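Local atomic coordinates of putative oxidoreductase (Bacteroides fragilis NCTC 9343, PDB entry 3FHL), a protein that probably acts as a nucleotide-dependent oxidoreductase of the Gfo/Idh/MocA family, pairing an NAD-binding Rossmann fold with a C-terminal alpha/beta domain. Residues 202-207 and 211-216. Numbering follows the deposited sequence.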
loop_
_atom_site.group_PDB
_atom_site.type_symbol
_atom_site.label_atom_id
_atom_site.label_comp_id
_atom_site.label_asym_id
_atom_site.label_seq_id
_atom_site.Cartn_x
_atom_site.Cartn_y
_atom_site.Cartn_z
ATOM N N GLY C 202 -11.444 -4.674 -5.365
ATOM C CA GLY C 202 -12.645 -4.452 -4.598
ATOM C C GLY C 202 -13.627 -3.560 -5.304
ATOM O O GLY C 202 -13.263 -2.789 -6.203
ATOM N N ILE C 203 -14.889 -3.701 -4.921
ATOM C CA ILE C 203 -15.899 -2.688 -5.198
ATOM C C ILE C 203 -16.271 -2.151 -3.828
ATOM O O ILE C 203 -17.021 -2.781 -3.070
ATOM C CB ILE C 203 -17.140 -3.228 -5.946
ATOM C CG1 ILE C 203 -16.728 -3.922 -7.247
ATOM C CG2 ILE C 203 -18.085 -2.075 -6.243
ATOM C CD1 ILE C 203 -17.794 -4.805 -7.882
ATOM N N LEU C 204 -15.701 -1.000 -3.498
ATOM C CA LEU C 204 -15.755 -0.478 -2.152
ATOM C C LEU C 204 -16.897 0.523 -1.999
ATOM O O LEU C 204 -17.341 0.794 -0.883
ATOM C CB LEU C 204 -14.418 0.174 -1.786
ATOM C CG LEU C 204 -13.111 -0.601 -1.990
ATOM C CD1 LEU C 204 -11.957 0.264 -1.471
ATOM C CD2 LEU C 204 -13.117 -1.967 -1.311
ATOM N N ARG C 205 -17.379 1.049 -3.120
ATOM C CA ARG C 205 -18.418 2.076 -3.087
ATOM C C ARG C 205 -19.792 1.452 -3.229
ATOM O O ARG C 205 -19.984 0.499 -3.993
ATOM C CB ARG C 205 -18.191 3.141 -4.169
ATOM C CG ARG C 205 -16.887 3.917 -3.986
ATOM C CD ARG C 205 -16.551 4.816 -5.158
ATOM N NE ARG C 205 -16.568 4.126 -6.447
ATOM C CZ ARG C 205 -16.567 4.745 -7.622
ATOM N NH1 ARG C 205 -16.539 6.071 -7.684
ATOM N NH2 ARG C 205 -16.606 4.036 -8.741
ATOM N N GLU C 206 -20.733 1.995 -2.458
ATOM C CA GLU C 206 -22.126 1.572 -2.491
ATOM C C GLU C 206 -22.690 1.802 -3.889
ATOM O O GLU C 206 -22.610 2.912 -4.420
ATOM C CB GLU C 206 -22.939 2.342 -1.442
ATOM C CG GLU C 206 -24.433 2.003 -1.423
ATOM C CD GLU C 206 -25.268 3.038 -0.679
ATOM O OE1 GLU C 206 -26.012 3.798 -1.342
ATOM O OE2 GLU C 206 -25.174 3.096 0.566
ATOM N N GLY C 207 -23.225 0.735 -4.481
ATOM C CA GLY C 207 -23.846 0.795 -5.804
ATOM C C GLY C 207 -22.910 0.546 -6.978
ATOM O O GLY C 207 -23.339 0.607 -8.133
ATOM N N ASP C 211 -14.834 -2.914 -10.437
ATOM C CA ASP C 211 -13.817 -2.647 -9.418
ATOM C C ASP C 211 -13.413 -1.175 -9.366
ATOM O O ASP C 211 -13.270 -0.503 -10.405
ATOM C CB ASP C 211 -12.598 -3.579 -9.572
ATOM C CG ASP C 211 -11.837 -3.359 -10.881
ATOM O OD1 ASP C 211 -12.338 -3.788 -11.931
ATOM O OD2 ASP C 211 -10.731 -2.779 -10.852
ATOM N N ASP C 212 -13.301 -0.665 -8.144
ATOM C CA ASP C 212 -12.907 0.714 -7.902
ATOM C C ASP C 212 -11.748 0.746 -6.917
ATOM O O ASP C 212 -11.467 1.770 -6.302
ATOM C CB ASP C 212 -14.104 1.562 -7.427
ATOM C CG ASP C 212 -14.816 0.980 -6.195
ATOM O OD1 ASP C 212 -14.212 0.193 -5.442
ATOM O OD2 ASP C 212 -15.998 1.332 -5.966
ATOM N N TYR C 213 -11.073 -0.397 -6.791
ATOM C CA TYR C 213 -9.904 -0.523 -5.944
ATOM C C TYR C 213 -9.099 -1.688 -6.490
ATOM O O TYR C 213 -9.658 -2.748 -6.762
ATOM C CB TYR C 213 -10.309 -0.870 -4.498
ATOM C CG TYR C 213 -9.142 -1.214 -3.606
ATOM C CD1 TYR C 213 -8.531 -0.228 -2.837
ATOM C CD2 TYR C 213 -8.625 -2.520 -3.549
ATOM C CE1 TYR C 213 -7.448 -0.518 -2.043
ATOM C CE2 TYR C 213 -7.527 -2.818 -2.753
ATOM C CZ TYR C 213 -6.955 -1.802 -1.997
ATOM O OH TYR C 213 -5.877 -2.050 -1.196
ATOM N N PHE C 214 -7.788 -1.516 -6.585
ATOM C CA PHE C 214 -6.920 -2.684 -6.811
ATOM C C PHE C 214 -5.620 -2.511 -6.076
ATOM O O PHE C 214 -5.163 -1.386 -5.862
ATOM C CB PHE C 214 -6.712 -2.965 -8.322
ATOM C CG PHE C 214 -5.888 -1.929 -9.058
ATOM C CD1 PHE C 214 -4.495 -1.884 -8.931
ATOM C CD2 PHE C 214 -6.503 -1.012 -9.892
ATOM C CE1 PHE C 214 -3.748 -0.935 -9.602
ATOM C CE2 PHE C 214 -5.758 -0.072 -10.584
ATOM C CZ PHE C 214 -4.375 -0.028 -10.426
ATOM N N ILE C 215 -5.048 -3.624 -5.644
ATOM C CA ILE C 215 -3.656 -3.665 -5.252
ATOM C C ILE C 215 -3.027 -4.848 -6.003
ATOM O O ILE C 215 -3.600 -5.930 -6.037
ATOM C CB ILE C 215 -3.437 -3.748 -3.713
ATOM C CG1 ILE C 215 -1.941 -3.694 -3.386
ATOM C CG2 ILE C 215 -4.126 -4.989 -3.087
ATOM C CD1 ILE C 215 -1.635 -3.272 -1.981
ATOM N N ILE C 216 -1.872 -4.609 -6.619
ATOM C CA ILE C 216 -1.187 -5.612 -7.432
ATOM C C ILE C 216 0.263 -5.703 -7.029
ATOM O O ILE C 216 0.958 -4.698 -6.897
ATOM C CB ILE C 216 -1.301 -5.286 -8.948
ATOM C CG1 ILE C 216 -2.777 -5.300 -9.378
ATOM C CG2 ILE C 216 -0.456 -6.260 -9.778
ATOM C CD1 ILE C 216 -3.057 -4.657 -10.737
HETATM O O HOH W 1 -17.276 0.856 -8.405
#
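Gly202 faces both Asp212 and Tyr213 in a classic beta bulge where antiparallel strands 194-202 and 213-221 of the C-terminal alpha/beta domain come together: Gly202 N donates to Tyr213 O at 3.0 Å, and Gly202 O accepts from Asp212 N at 2.9 Å. The connection between the strands illustrates how one carboxylate can organise a loop. With CG set between its own backbone N and carbonyl carbon (chi1 55°), Asp212 extends across to the departing chain and takes two successive amides. Leu204 N meets the syn lone pair of OD1 at 2.7 Å in an almost straight bond (170°), while Arg205 N reaches OD2 on its syn side by a longer, more bent one. OD2 is gripped again by the Arg205 side chain, which bends at chi3 and brings NE in from above the carboxylate plane; the guanidinium and carboxylate planes stand 72° apart. This salt bridge probably offsets the charge of the buried acid, and the far end of the guanidinium is tied by NH1 to Arg157 O. Beside the polar network, Leu204 CD1 packs on Tyr213 CB at 3.6 Å and lies obliquely to the ring. That ring leads away to the second subunit, where its hydroxyl hydrogen-bonds Glu148 of that chain and Leu204 O meets Arg145 of the same chain; the bulge thus borders the dimer interface. A water bridges the two charged side chains, donating to Asp212 OD2 at 2.8 Å and accepting from Arg205 NH2 at 3.3 Å.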